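Local coordinates for protein pilin (Streptococcus pyogenes serotype M1, PDB 3GLD) that builds the shaft of the streptococcal pilus as its major, covalently linked subunit, serving adhesion to host cells, bacterial aggregation and biofilm formation, at residues 175-187 / 216-228. The protein carries 2 engineered substitutions. Sequence-based numbering, arbitrary orientation.
Sequences RSKDFNFGLTLKA and IDQLYHFTLKDGE
Phe181 and Phe222 are paired across the strands as a hydrogen-bonded antiparallel pair, their ring planes only 8° apart but slid so far that the rings barely overlap, with centroids 5.0 Å apart. What lies over the Phe222 face is instead the CB of Phe181, a CH-pi contact modelled too close for its exact distance to be trusted. The CG of Phe222 sits between the backbone N and the carbonyl carbon (chi1 67°), turning the ring toward strand 179-185. The ring edge meets Leu183 CB, while Phe181 CE2 extends to Leu224 CB at 3.7 Å. Strands 179-185 and 220-224 run antiparallel, the latter at the margin of a four-stranded sheet in the C-terminal domain; Phe179, Phe181 and Leu224 point inward, beside Lys166, which is joined to Asn290 by an isopeptide bond whose formation Glu245 autocatalyses, and Phe179 and Phe181 also touch Glu245. Where the strand pair runs out, Asp178 uses both carboxylate oxygens: OD2 takes Lys225 NZ on its syn side in a 2.7 Å salt bridge, and OD1 accepts Thr223 OG1 at 3.2 Å from above the carboxylate plane. Beyond the strands, Asp217 OD1 accepts Ala187 N at 2.8 Å, also from above its plane, as Ile216 CG2 packs on Ala187 CB at 3.9 Å.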
ATOM      1  N   ARG A 175     -26.750  26.533 -17.774  1.00 27.50           N
ATOM      2  CA  ARG A 175     -26.604  25.721 -16.558  1.00 27.70           C
ATOM      3  C   ARG A 175     -27.222  24.306 -16.644  1.00 28.48           C
ATOM      4  O   ARG A 175     -27.024  23.482 -15.736  1.00 28.74           O
ATOM      5  CB  ARG A 175     -27.134  26.473 -15.325  1.00 27.59           C
ATOM      6  CG  ARG A 175     -26.113  27.414 -14.644  1.00 25.50           C
ATOM      7  CD  ARG A 175     -25.672  28.595 -15.527  1.00 24.52           C
ATOM      8  NE  ARG A 175     -24.905  29.587 -14.759  1.00 23.32           N
ATOM      9  CZ  ARG A 175     -24.464  30.741 -15.249  1.00 25.43           C
ATOM     10  NH1 ARG A 175     -24.718  31.080 -16.510  1.00 22.76           N
ATOM     11  NH2 ARG A 175     -23.791  31.580 -14.469  1.00 23.58           N
ATOM     12  N   SER A 176     -27.931  24.009 -17.731  1.00 28.35           N
ATOM     13  CA  SER A 176     -28.507  22.676 -17.922  1.00 29.06           C
ATOM     14  C   SER A 176     -27.798  21.831 -19.006  1.00 28.57           C
ATOM     15  O   SER A 176     -28.123  20.655 -19.213  1.00 27.93           O
ATOM     16  CB  SER A 176     -30.021  22.767 -18.151  1.00 29.54           C
ATOM     17  OG  SER A 176     -30.309  23.431 -19.380  1.00 35.16           O
ATOM     18  N   LYS A 177     -26.791  22.417 -19.649  1.00 27.72           N
ATOM     19  CA  LYS A 177     -26.038  21.724 -20.670  1.00 27.85           C
ATOM     20  C   LYS A 177     -25.063  20.667 -20.102  1.00 28.19           C
ATOM     21  O   LYS A 177     -24.373  20.909 -19.098  1.00 27.70           O
ATOM     22  CB  LYS A 177     -25.283  22.738 -21.534  1.00 27.42           C
ATOM     23  CG  LYS A 177     -24.407  22.124 -22.631  1.00 27.01           C
ATOM     24  CD  LYS A 177     -23.577  23.209 -23.286  1.00 26.85           C
ATOM     25  CE  LYS A 177     -22.707  22.643 -24.378  1.00 28.49           C
ATOM     26  NZ  LYS A 177     -23.508  22.087 -25.532  1.00 26.98           N
ATOM     27  N   ASP A 178     -25.055  19.497 -20.739  1.00 28.06           N
ATOM     28  CA  ASP A 178     -24.055  18.471 -20.464  1.00 29.02           C
ATOM     29  C   ASP A 178     -22.768  18.675 -21.251  1.00 28.30           C
ATOM     30  O   ASP A 178     -22.778  18.712 -22.476  1.00 27.86           O
ATOM     31  CB  ASP A 178     -24.630  17.072 -20.643  1.00 29.78           C
ATOM     32  CG  ASP A 178     -25.184  16.529 -19.344  1.00 33.22           C
ATOM     33  OD1 ASP A 178     -24.391  16.217 -18.422  1.00 38.82           O
ATOM     34  OD2 ASP A 178     -26.411  16.461 -19.212  1.00 38.97           O
ATOM     35  N   PHE A 179     -21.655  18.848 -20.534  1.00 27.08           N
ATOM     36  CA  PHE A 179     -20.361  18.956 -21.184  1.00 26.39           C
ATOM     37  C   PHE A 179     -19.716  17.577 -21.148  1.00 27.35           C
ATOM     38  O   PHE A 179     -19.764  16.915 -20.111  1.00 27.20           O
ATOM     39  CB  PHE A 179     -19.497  19.987 -20.470  1.00 26.59           C
ATOM     40  CG  PHE A 179     -20.030  21.397 -20.553  1.00 25.34           C
ATOM     41  CD1 PHE A 179     -19.453  22.304 -21.424  1.00 22.85           C
ATOM     42  CD2 PHE A 179     -21.088  21.816 -19.734  1.00 24.52           C
ATOM     43  CE1 PHE A 179     -19.925  23.609 -21.517  1.00 25.19           C
ATOM     44  CE2 PHE A 179     -21.574  23.114 -19.834  1.00 27.35           C
ATOM     45  CZ  PHE A 179     -20.997  24.013 -20.726  1.00 23.94           C
ATOM     46  N   ASN A 180     -19.123  17.152 -22.271  1.00 27.70           N
ATOM     47  CA  ASN A 180     -18.464  15.848 -22.381  1.00 28.34           C
ATOM     48  C   ASN A 180     -17.026  15.858 -21.855  1.00 28.01           C
ATOM     49  O   ASN A 180     -16.276  16.800 -22.097  1.00 28.14           O
ATOM     50  CB  ASN A 180     -18.418  15.374 -23.829  1.00 28.37           C
ATOM     51  CG  ASN A 180     -19.772  14.941 -24.366  1.00 31.12           C
ATOM     52  OD1 ASN A 180     -20.667  14.529 -23.624  1.00 34.00           O
ATOM     53  ND2 ASN A 180     -19.920  15.027 -25.681  1.00 32.38           N
ATOM     54  N   PHE A 181     -16.633  14.774 -21.194  1.00 27.54           N
ATOM     55  CA  PHE A 181     -15.278  14.676 -20.648  1.00 26.80           C
ATOM     56  C   PHE A 181     -14.699  13.280 -20.900  1.00 26.53           C
ATOM     57  O   PHE A 181     -15.447  12.303 -21.036  1.00 26.02           O
ATOM     58  CB  PHE A 181     -15.299  14.903 -19.136  1.00 26.29           C
ATOM     59  CG  PHE A 181     -15.648  16.316 -18.697  1.00 25.87           C
ATOM     60  CD1 PHE A 181     -14.643  17.256 -18.466  1.00 26.54           C
ATOM     61  CD2 PHE A 181     -16.970  16.670 -18.414  1.00 24.09           C
ATOM     62  CE1 PHE A 181     -14.952  18.557 -18.034  1.00 27.27           C
ATOM     63  CE2 PHE A 181     -17.300  17.969 -17.984  1.00 23.90           C
ATOM     64  CZ  PHE A 181     -16.285  18.914 -17.782  1.00 25.08           C
ATOM     65  N   GLY A 182     -13.367  13.199 -20.941  1.00 26.17           N
ATOM     66  CA  GLY A 182     -12.645  11.926 -20.921  1.00 25.63           C
ATOM     67  C   GLY A 182     -11.608  11.934 -19.796  1.00 25.33           C
ATOM     68  O   GLY A 182     -10.982  12.966 -19.535  1.00 24.30           O
ATOM     69  N   LEU A 183     -11.472  10.801 -19.102  1.00 25.09           N
ATOM     70  CA  LEU A 183     -10.440  10.614 -18.091  1.00 25.17           C
ATOM     71  C   LEU A 183      -9.663   9.363 -18.479  1.00 25.58           C
ATOM     72  O   LEU A 183     -10.260   8.306 -18.714  1.00 25.80           O
ATOM     73  CB  LEU A 183     -11.039  10.424 -16.683  1.00 25.24           C
ATOM     74  CG  LEU A 183     -10.175   9.733 -15.597  1.00 25.39           C
ATOM     75  CD1 LEU A 183      -9.144  10.717 -15.031  1.00 24.06           C
ATOM     76  CD2 LEU A 183     -11.084   9.250 -14.488  1.00 24.86           C
ATOM     77  N   THR A 184      -8.344   9.492 -18.541  1.00 25.87           N
ATOM     78  CA  THR A 184      -7.464   8.341 -18.754  1.00 26.45           C
ATOM     79  C   THR A 184      -6.436   8.273 -17.635  1.00 26.41           C
ATOM     80  O   THR A 184      -5.687   9.219 -17.413  1.00 25.58           O
ATOM     81  CB  THR A 184      -6.749   8.424 -20.100  1.00 26.85           C
ATOM     82  OG1 THR A 184      -7.711   8.702 -21.116  1.00 27.91           O
ATOM     83  CG2 THR A 184      -6.022   7.110 -20.419  1.00 27.42           C
ATOM     84  N   LEU A 185      -6.465   7.161 -16.907  1.00 27.12           N
ATOM     85  CA  LEU A 185      -5.420   6.798 -15.963  1.00 27.70           C
ATOM     86  C   LEU A 185      -4.440   5.831 -16.660  1.00 28.27           C
ATOM     87  O   LEU A 185      -4.859   4.922 -17.386  1.00 28.06           O
ATOM     88  CB  LEU A 185      -6.052   6.143 -14.740  1.00 28.39           C
ATOM     89  CG  LEU A 185      -7.313   6.798 -14.156  1.00 28.76           C
ATOM     90  CD1 LEU A 185      -7.989   5.836 -13.229  1.00 32.12           C
ATOM     91  CD2 LEU A 185      -7.021   8.093 -13.443  1.00 28.90           C
ATOM     92  N   LYS A 186      -3.140   6.044 -16.445  1.00 28.70           N
ATOM     93  CA  LYS A 186      -2.093   5.296 -17.146  1.00 28.81           C
ATOM     94  C   LYS A 186      -1.507   4.198 -16.266  1.00 28.46           C
ATOM     95  O   LYS A 186      -1.240   4.411 -15.083  1.00 27.42           O
ATOM     96  CB  LYS A 186      -0.971   6.220 -17.617  1.00 29.10           C
ATOM     97  CG  LYS A 186      -1.361   7.194 -18.735  1.00 32.66           C
ATOM     98  CD  LYS A 186      -2.264   8.310 -18.239  1.00 36.97           C
ATOM     99  CE  LYS A 186      -2.940   9.031 -19.388  1.00 38.62           C
ATOM    100  NZ  LYS A 186      -1.934   9.659 -20.299  1.00 40.95           N
ATOM    101  N   ALA A 187      -1.305   3.026 -16.860  1.00 28.45           N
ATOM    102  CA  ALA A 187      -0.682   1.905 -16.161  1.00 28.86           C
ATOM    103  C   ALA A 187       0.760   2.225 -15.770  1.00 28.93           C
ATOM    104  O   ALA A 187       1.438   3.012 -16.430  1.00 28.74           O
ATOM    105  CB  ALA A 187      -0.732   0.632 -17.039  1.00 28.76           C
ATOM    106  N   ILE A 216      -7.863   1.219 -15.809  1.00 27.82           N
ATOM    107  CA  ILE A 216      -6.557   1.797 -16.068  1.00 28.10           C
ATOM    108  C   ILE A 216      -6.173   1.505 -17.531  1.00 29.04           C
ATOM    109  O   ILE A 216      -6.363   0.388 -18.027  1.00 28.96           O
ATOM    110  CB  ILE A 216      -5.493   1.260 -15.051  1.00 28.46           C
ATOM    111  CG1 ILE A 216      -5.869   1.665 -13.623  1.00 28.79           C
ATOM    112  CG2 ILE A 216      -4.104   1.782 -15.397  1.00 27.91           C
ATOM    113  CD1 ILE A 216      -4.877   1.164 -12.529  1.00 26.59           C
ATOM    114  N   ASP A 217      -5.712   2.545 -18.230  1.00 29.83           N
ATOM    115  CA  ASP A 217      -5.279   2.461 -19.622  1.00 30.87           C
ATOM    116  C   ASP A 217      -6.434   2.473 -20.634  1.00 31.07           C
ATOM    117  O   ASP A 217      -6.214   2.281 -21.825  1.00 31.17           O
ATOM    118  CB  ASP A 217      -4.371   1.240 -19.842  1.00 31.42           C
ATOM    119  CG  ASP A 217      -2.902   1.600 -19.888  1.00 32.74           C
ATOM    120  OD1 ASP A 217      -2.522   2.688 -19.403  1.00 33.75           O
ATOM    121  OD2 ASP A 217      -2.115   0.777 -20.414  1.00 37.60           O
ATOM    122  N   GLN A 218      -7.653   2.694 -20.138  1.00 31.09           N
ATOM    123  CA  GLN A 218      -8.864   2.769 -20.961  1.00 30.61           C
ATOM    124  C   GLN A 218      -9.591   4.104 -20.705  1.00 29.43           C
ATOM    125  O   GLN A 218     -10.020   4.379 -19.578  1.00 28.48           O
ATOM    126  CB  GLN A 218      -9.787   1.593 -20.636  1.00 30.82           C
ATOM    127  CG  GLN A 218     -11.035   1.492 -21.521  1.00 35.20           C
ATOM    128  CD  GLN A 218     -11.783   0.178 -21.334  1.00 40.43           C
ATOM    129  OE1 GLN A 218     -11.172  -0.881 -21.193  1.00 43.59           O
ATOM    130  NE2 GLN A 218     -13.111   0.245 -21.330  1.00 43.37           N
ATOM    131  N   LEU A 219      -9.747   4.904 -21.762  1.00 28.60           N
ATOM    132  CA  LEU A 219     -10.466   6.199 -21.687  1.00 27.91           C
ATOM    133  C   LEU A 219     -11.830   6.039 -21.039  1.00 27.13           C
ATOM    134  O   LEU A 219     -12.621   5.191 -21.439  1.00 27.68           O
ATOM    135  CB  LEU A 219     -10.610   6.834 -23.085  1.00 28.02           C
ATOM    136  CG  LEU A 219     -11.329   8.175 -23.313  1.00 27.87           C
ATOM    137  CD1 LEU A 219     -10.742   9.295 -22.481  1.00 28.67           C
ATOM    138  CD2 LEU A 219     -11.251   8.543 -24.790  1.00 28.50           C
ATOM    139  N   TYR A 220     -12.098   6.849 -20.031  1.00 26.15           N
ATOM    140  CA  TYR A 220     -13.367   6.798 -19.345  1.00 26.58           C
ATOM    141  C   TYR A 220     -14.193   8.021 -19.742  1.00 27.34           C
ATOM    142  O   TYR A 220     -13.782   9.153 -19.489  1.00 27.33           O
ATOM    143  CB  TYR A 220     -13.125   6.797 -17.828  1.00 26.75           C
ATOM    144  CG  TYR A 220     -14.384   6.940 -17.000  1.00 25.28           C
ATOM    145  CD1 TYR A 220     -15.238   5.856 -16.800  1.00 25.68           C
ATOM    146  CD2 TYR A 220     -14.715   8.156 -16.418  1.00 24.28           C
ATOM    147  CE1 TYR A 220     -16.406   5.990 -16.050  1.00 26.88           C
ATOM    148  CE2 TYR A 220     -15.864   8.294 -15.666  1.00 24.38           C
ATOM    149  CZ  TYR A 220     -16.697   7.214 -15.483  1.00 26.44           C
ATOM    150  OH  TYR A 220     -17.826   7.368 -14.724  1.00 29.98           O
ATOM    151  N   HIS A 221     -15.365   7.786 -20.341  1.00 27.75           N
ATOM    152  CA  HIS A 221     -16.253   8.871 -20.773  1.00 27.22           C
ATOM    153  C   HIS A 221     -17.243   9.276 -19.698  1.00 26.18           C
ATOM    154  O   HIS A 221     -17.842   8.421 -19.039  1.00 25.48           O
ATOM    155  CB  HIS A 221     -17.033   8.471 -22.041  1.00 27.89           C
ATOM    156  CG  HIS A 221     -16.161   8.075 -23.194  1.00 31.51           C
ATOM    157  ND1 HIS A 221     -15.514   8.998 -23.992  1.00 33.89           N
ATOM    158  CD2 HIS A 221     -15.823   6.856 -23.679  1.00 32.81           C
ATOM    159  CE1 HIS A 221     -14.821   8.363 -24.920  1.00 34.72           C
ATOM    160  NE2 HIS A 221     -14.987   7.063 -24.750  1.00 34.05           N
ATOM    161  N   PHE A 222     -17.445  10.588 -19.553  1.00 25.59           N
ATOM    162  CA  PHE A 222     -18.426  11.120 -18.618  1.00 25.54           C
ATOM    163  C   PHE A 222     -18.920  12.514 -19.006  1.00 25.29           C
ATOM    164  O   PHE A 222     -18.327  13.184 -19.857  1.00 25.45           O
ATOM    165  CB  PHE A 222     -17.917  11.097 -17.151  1.00 25.28           C
ATOM    166  CG  PHE A 222     -16.780  12.027 -16.874  1.00 25.30           C
ATOM    167  CD1 PHE A 222     -15.462  11.662 -17.174  1.00 23.47           C
ATOM    168  CD2 PHE A 222     -17.011  13.255 -16.254  1.00 24.48           C
ATOM    169  CE1 PHE A 222     -14.397  12.517 -16.877  1.00 21.98           C
ATOM    170  CE2 PHE A 222     -15.960  14.118 -15.962  1.00 23.68           C
ATOM    171  CZ  PHE A 222     -14.650  13.760 -16.277  1.00 22.94           C
ATOM    172  N   THR A 223     -20.009  12.933 -18.366  1.00 25.11           N
ATOM    173  CA  THR A 223     -20.583  14.242 -18.632  1.00 24.61           C
ATOM    174  C   THR A 223     -20.880  14.935 -17.328  1.00 23.84           C
ATOM    175  O   THR A 223     -21.206  14.287 -16.333  1.00 24.68           O
ATOM    176  CB  THR A 223     -21.907  14.155 -19.464  1.00 24.52           C
ATOM    177  OG1 THR A 223     -22.905  13.444 -18.715  1.00 27.01           O
ATOM    178  CG2 THR A 223     -21.699  13.443 -20.781  1.00 25.01           C
ATOM    179  N   LEU A 224     -20.798  16.259 -17.338  1.00 22.66           N
ATOM    180  CA  LEU A 224     -21.177  17.059 -16.179  1.00 22.81           C
ATOM    181  C   LEU A 224     -21.935  18.317 -16.614  1.00 22.82           C
ATOM    182  O   LEU A 224     -21.546  18.972 -17.570  1.00 22.32           O
ATOM    183  CB  LEU A 224     -19.935  17.503 -15.385  1.00 22.37           C
ATOM    184  CG  LEU A 224     -19.017  16.453 -14.723  1.00 21.58           C
ATOM    185  CD1 LEU A 224     -17.732  17.060 -14.212  1.00 21.65           C
ATOM    186  CD2 LEU A 224     -19.760  15.793 -13.624  1.00 17.32           C
ATOM    187  N   LYS A 225     -22.984  18.658 -15.878  1.00 22.92           N
ATOM    188  CA  LYS A 225     -23.570  19.990 -15.963  1.00 23.08           C
ATOM    189  C   LYS A 225     -22.911  20.906 -14.918  1.00 23.78           C
ATOM    190  O   LYS A 225     -22.157  20.437 -14.057  1.00 23.41           O
ATOM    191  CB  LYS A 225     -25.086  19.937 -15.704  1.00 22.60           C
ATOM    192  CG  LYS A 225     -25.883  18.965 -16.593  1.00 23.33           C
ATOM    193  CD  LYS A 225     -27.362  18.910 -16.105  1.00 25.70           C
ATOM    194  CE  LYS A 225     -28.283  18.068 -16.999  1.00 29.46           C
ATOM    195  NZ  LYS A 225     -27.942  16.615 -16.970  1.00 31.59           N
ATOM    196  N   ASP A 226     -23.193  22.215 -14.995  1.00 23.55           N
ATOM    197  CA  ASP A 226     -22.814  23.140 -13.933  1.00 23.75           C
ATOM    198  C   ASP A 226     -23.130  22.569 -12.550  1.00 23.66           C
ATOM    199  O   ASP A 226     -24.233  22.054 -12.330  1.00 23.78           O
ATOM    200  CB  ASP A 226     -23.587  24.462 -14.096  1.00 23.60           C
ATOM    201  CG  ASP A 226     -23.301  25.440 -12.977  1.00 23.27           C
ATOM    202  OD1 ASP A 226     -22.160  25.933 -12.909  1.00 22.93           O
ATOM    203  OD2 ASP A 226     -24.216  25.714 -12.164  1.00 26.69           O
ATOM    204  N   GLY A 227     -22.191  22.707 -11.605  1.00 22.85           N
ATOM    205  CA  GLY A 227     -22.441  22.265 -10.245  1.00 23.36           C
ATOM    206  C   GLY A 227     -22.402  20.745 -10.028  1.00 23.68           C
ATOM    207  O   GLY A 227     -22.693  20.263  -8.939  1.00 24.70           O
ATOM    208  N   GLU A 228     -22.030  19.983 -11.042  1.00 23.42           N
ATOM    209  CA  GLU A 228     -21.919  18.527 -10.861  1.00 23.31           C
ATOM    210  C   GLU A 228     -20.451  18.127 -10.760  1.00 23.48           C
ATOM    211  O   GLU A 228     -19.561  18.908 -11.134  1.00 22.29           O
ATOM    212  CB  GLU A 228     -22.611  17.791 -12.025  1.00 23.25           C
ATOM    213  CG  GLU A 228     -24.108  18.062 -12.075  1.00 23.67           C
ATOM    214  CD  GLU A 228     -24.852  17.277 -13.160  1.00 24.74           C
ATOM    215  OE1 GLU A 228     -24.229  16.795 -14.136  1.00 25.43           O
ATOM    216  OE2 GLU A 228     -26.075  17.133 -13.005  1.00 26.41           O
TER
HETATM  217  O   HOH W   1     -26.835  22.415 -13.418  1.00 32.69           O
HETATM  218  O   HOH W   2     -24.380  23.033 -17.370  1.00 25.08           O
HETATM  219  O   HOH W   3     -17.398  11.614 -23.069  1.00 39.14           O
HETATM  220  O   HOH W   4      -8.717   5.011 -17.244  1.00 29.43           O